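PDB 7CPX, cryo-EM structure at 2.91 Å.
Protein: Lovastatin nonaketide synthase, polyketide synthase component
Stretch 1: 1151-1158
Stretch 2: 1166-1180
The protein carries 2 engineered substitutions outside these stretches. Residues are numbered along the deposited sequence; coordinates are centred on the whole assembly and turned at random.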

# COMPACT_ATOMS: atom_id res chain seq x y z
N THR A 1151 8.48 -39.22 -0.24
CA THR A 1151 9.51 -38.25 -0.54
C THR A 1151 9.08 -37.40 -1.72
O THR A 1151 8.64 -37.94 -2.74
CB THR A 1151 10.85 -38.93 -0.84
OG1 THR A 1151 11.11 -39.94 0.14
CG2 THR A 1151 11.98 -37.93 -0.83
N LEU A 1152 9.20 -36.09 -1.58
CA LEU A 1152 8.92 -35.15 -2.65
C LEU A 1152 10.16 -34.31 -2.91
O LEU A 1152 10.92 -34.02 -1.99
CB LEU A 1152 7.73 -34.24 -2.30
CG LEU A 1152 7.87 -33.37 -1.05
CD1 LEU A 1152 8.49 -32.02 -1.38
CD2 LEU A 1152 6.52 -33.17 -0.39
N ASP A 1153 10.36 -33.93 -4.17
CA ASP A 1153 11.56 -33.18 -4.55
C ASP A 1153 11.45 -31.76 -4.03
O ASP A 1153 10.57 -31.00 -4.44
CB ASP A 1153 11.73 -33.20 -6.06
CG ASP A 1153 11.95 -34.59 -6.61
OD1 ASP A 1153 12.08 -35.54 -5.80
OD2 ASP A 1153 12.00 -34.74 -7.85
N PHE A 1154 12.34 -31.39 -3.11
CA PHE A 1154 12.43 -30.02 -2.61
C PHE A 1154 13.18 -29.16 -3.64
O PHE A 1154 14.25 -28.60 -3.38
CB PHE A 1154 13.12 -29.99 -1.26
CG PHE A 1154 12.87 -28.74 -0.47
CD1 PHE A 1154 11.77 -28.62 0.34
CD2 PHE A 1154 13.75 -27.67 -0.55
CE1 PHE A 1154 11.54 -27.48 1.07
CE2 PHE A 1154 13.53 -26.52 0.17
CZ PHE A 1154 12.42 -26.42 0.98
N ILE A 1155 12.58 -29.07 -4.82
CA ILE A 1155 13.25 -28.39 -5.94
C ILE A 1155 13.55 -26.95 -5.54
O ILE A 1155 12.65 -26.25 -5.05
CB ILE A 1155 12.37 -28.45 -7.20
CG1 ILE A 1155 13.02 -27.67 -8.34
CG2 ILE A 1155 10.96 -27.94 -6.91
CD1 ILE A 1155 12.34 -27.85 -9.68
N PRO A 1156 14.77 -26.47 -5.71
CA PRO A 1156 15.08 -25.09 -5.33
C PRO A 1156 14.55 -24.08 -6.33
O PRO A 1156 14.46 -24.35 -7.53
CB PRO A 1156 16.61 -25.08 -5.29
CG PRO A 1156 17.01 -26.09 -6.29
CD PRO A 1156 15.96 -27.17 -6.24
N LEU A 1157 14.21 -22.91 -5.82
CA LEU A 1157 13.79 -21.78 -6.64
C LEU A 1157 14.58 -20.56 -6.20
O LEU A 1157 14.62 -20.24 -5.01
CB LEU A 1157 12.29 -21.52 -6.52
CG LEU A 1157 11.75 -20.34 -7.33
CD1 LEU A 1157 12.03 -20.53 -8.81
CD2 LEU A 1157 10.27 -20.15 -7.08
N MET A 1158 15.20 -19.88 -7.16
CA MET A 1158 16.03 -18.72 -6.88
C MET A 1158 15.65 -17.59 -7.83
O MET A 1158 15.30 -17.82 -8.98
CB MET A 1158 17.52 -19.05 -7.04
CG MET A 1158 17.90 -19.59 -8.41
SD MET A 1158 19.65 -19.96 -8.56
CE MET A 1158 20.37 -18.33 -8.33
N LEU A 1166 15.02 -18.98 -2.85
CA LEU A 1166 13.82 -18.73 -2.08
C LEU A 1166 13.61 -19.82 -1.03
O LEU A 1166 14.20 -20.90 -1.10
CB LEU A 1166 12.59 -18.65 -3.00
CG LEU A 1166 12.37 -17.32 -3.71
CD1 LEU A 1166 13.51 -17.01 -4.66
CD2 LEU A 1166 11.04 -17.34 -4.46
N LEU A 1167 12.76 -19.51 -0.05
CA LEU A 1167 12.46 -20.49 0.99
C LEU A 1167 11.88 -21.76 0.38
O LEU A 1167 12.34 -22.87 0.68
CB LEU A 1167 11.47 -19.90 1.99
CG LEU A 1167 12.00 -18.74 2.83
CD1 LEU A 1167 10.88 -18.16 3.68
CD2 LEU A 1167 13.14 -19.22 3.71
N LEU A 1168 10.88 -21.62 -0.47
CA LEU A 1168 10.19 -22.75 -1.06
C LEU A 1168 9.94 -22.49 -2.53
O LEU A 1168 9.57 -21.38 -2.92
CB LEU A 1168 8.85 -23.02 -0.36
CG LEU A 1168 8.89 -23.72 0.99
CD1 LEU A 1168 7.54 -23.59 1.68
CD2 LEU A 1168 9.26 -25.18 0.83
N HIS A 1169 10.13 -23.52 -3.34
CA HIS A 1169 9.58 -23.52 -4.68
C HIS A 1169 8.10 -23.86 -4.58
O HIS A 1169 7.76 -24.96 -4.13
CB HIS A 1169 10.31 -24.53 -5.55
CG HIS A 1169 9.96 -24.47 -7.01
ND1 HIS A 1169 8.79 -23.89 -7.47
CD2 HIS A 1169 10.62 -24.91 -8.11
CE1 HIS A 1169 8.75 -23.99 -8.79
NE2 HIS A 1169 9.85 -24.60 -9.20
N PRO A 1170 7.19 -22.96 -4.96
CA PRO A 1170 5.76 -23.24 -4.78
C PRO A 1170 5.35 -24.60 -5.32
O PRO A 1170 4.34 -25.16 -4.88
CB PRO A 1170 5.09 -22.09 -5.54
CG PRO A 1170 6.05 -20.97 -5.41
CD PRO A 1170 7.42 -21.59 -5.46
N ALA A 1171 6.12 -25.13 -6.26
CA ALA A 1171 5.86 -26.48 -6.74
C ALA A 1171 6.03 -27.50 -5.63
O ALA A 1171 5.20 -28.40 -5.47
CB ALA A 1171 6.79 -26.81 -7.91
N SER A 1172 7.10 -27.38 -4.83
CA SER A 1172 7.33 -28.33 -3.76
C SER A 1172 6.24 -28.25 -2.70
O SER A 1172 5.74 -29.28 -2.23
CB SER A 1172 8.70 -28.09 -3.13
OG SER A 1172 8.77 -26.79 -2.56
N LEU A 1173 5.84 -27.04 -2.32
CA LEU A 1173 4.80 -26.88 -1.31
C LEU A 1173 3.45 -27.36 -1.84
O LEU A 1173 2.66 -27.96 -1.10
CB LEU A 1173 4.73 -25.43 -0.86
CG LEU A 1173 3.61 -25.06 0.12
CD1 LEU A 1173 3.76 -25.84 1.41
CD2 LEU A 1173 3.63 -23.57 0.40
N ASP A 1174 3.17 -27.11 -3.12
CA ASP A 1174 1.94 -27.61 -3.71
C ASP A 1174 1.94 -29.13 -3.78
O ASP A 1174 0.89 -29.76 -3.61
CB ASP A 1174 1.73 -27.01 -5.10
CG ASP A 1174 0.28 -27.03 -5.52
OD1 ASP A 1174 -0.50 -26.20 -5.03
OD2 ASP A 1174 -0.09 -27.89 -6.35
N VAL A 1175 3.10 -29.74 -4.03
CA VAL A 1175 3.20 -31.20 -3.97
C VAL A 1175 2.95 -31.69 -2.55
O VAL A 1175 2.27 -32.70 -2.34
CB VAL A 1175 4.57 -31.65 -4.49
CG1 VAL A 1175 4.81 -33.11 -4.14
CG2 VAL A 1175 4.65 -31.45 -5.99
N ALA A 1176 3.49 -30.98 -1.56
CA ALA A 1176 3.20 -31.32 -0.18
C ALA A 1176 1.70 -31.29 0.08
O ALA A 1176 1.16 -32.16 0.77
CB ALA A 1176 3.93 -30.36 0.76
N PHE A 1177 1.02 -30.29 -0.46
CA PHE A 1177 -0.44 -30.24 -0.34
C PHE A 1177 -1.08 -31.43 -1.04
O PHE A 1177 -2.02 -32.03 -0.51
CB PHE A 1177 -0.97 -28.93 -0.93
CG PHE A 1177 -0.51 -27.70 -0.21
CD1 PHE A 1177 0.10 -27.79 1.03
CD2 PHE A 1177 -0.70 -26.45 -0.77
CE1 PHE A 1177 0.52 -26.66 1.69
CE2 PHE A 1177 -0.28 -25.31 -0.11
CZ PHE A 1177 0.33 -25.42 1.12
N GLN A 1178 -0.59 -31.78 -2.23
CA GLN A 1178 -1.09 -32.95 -2.93
C GLN A 1178 -0.95 -34.20 -2.08
O GLN A 1178 -1.70 -35.17 -2.26
CB GLN A 1178 -0.35 -33.14 -4.25
CG GLN A 1178 -0.54 -32.03 -5.25
CD GLN A 1178 0.52 -32.05 -6.34
OE1 GLN A 1178 1.28 -33.00 -6.45
NE2 GLN A 1178 0.57 -30.99 -7.13
N THR A 1179 0.04 -34.22 -1.19
CA THR A 1179 0.18 -35.35 -0.28
C THR A 1179 -1.07 -35.53 0.58
O THR A 1179 -1.45 -36.66 0.91
CB THR A 1179 1.40 -35.18 0.62
OG1 THR A 1179 1.22 -34.04 1.47
CG2 THR A 1179 2.66 -34.99 -0.22
N VAL A 1180 -1.72 -34.42 0.95
CA VAL A 1180 -2.96 -34.52 1.72
C VAL A 1180 -4.03 -35.24 0.91
O VAL A 1180 -4.73 -36.11 1.42
CB VAL A 1180 -3.43 -33.12 2.14
CG1 VAL A 1180 -4.81 -33.19 2.78
CG2 VAL A 1180 -2.45 -32.49 3.11

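The first stretch leaves a strand at Leu 1152 and runs as a loop past the start of the helix that begins at Pro 1170. The contact buries 656 Å², both sides summed, and includes many apolar side-chain contacts. One hydrogen bond crosses between the stretches: Leu 1166 N donates to Leu 1157 O at 2.5 Å, short but nearly straight at 165°.

Leu 1157 has the largest covered area. Its CB points toward the second stretch, and chi1 t with chi2 p brings CD2 to 3.6 Å from Pro 1170 CD and 3.9 Å from Leu 1166 CD2. The same methyl lies over one face of the His 1169 ring. An aliphatic side chain suits this place: its CD2 packs on a leucine, a proline and a ring face, and none of them asks it for a polar partner.

His 1169 is the N-cap residue. With chi1 t, its ring lies between Leu 1157 and Ile 1155; His 1169 CD2 is 3.3 Å from Ile 1155 CG2. Its NE2 is hydrogen-bonded elsewhere in the structure, so the buried ring keeps a polar partner. Its carbonyl O accepts from Ser 1172 OG at 2.6 Å. Chi1 p on Ser 1172 turns the hydroxyl back to that carbonyl, while Ser 1172 CB faces the loop, 3.7 Å from Asp 1153 O.

Phe 1154 starts sideways, but chi1 t carries its ring closer. Phe 1154 CE1 reaches 3.2 Å from Leu 1168 CD2, a tight apolar contact. Leu 1168 CB points away, yet its end comes back to the ring.

Farther along the helix, Leu 1152 points toward Val 1175 and Ala 1176. Its CB is 3.6 Å from Val 1175 CG1. Chi1 p and chi2 p place Leu 1152 CD2 4.0 Å from Ala 1176 CB. The small alanine leaves the leucine methyl close to the helix backbone, with CD2 3.8 Å from Ala 1176 CA.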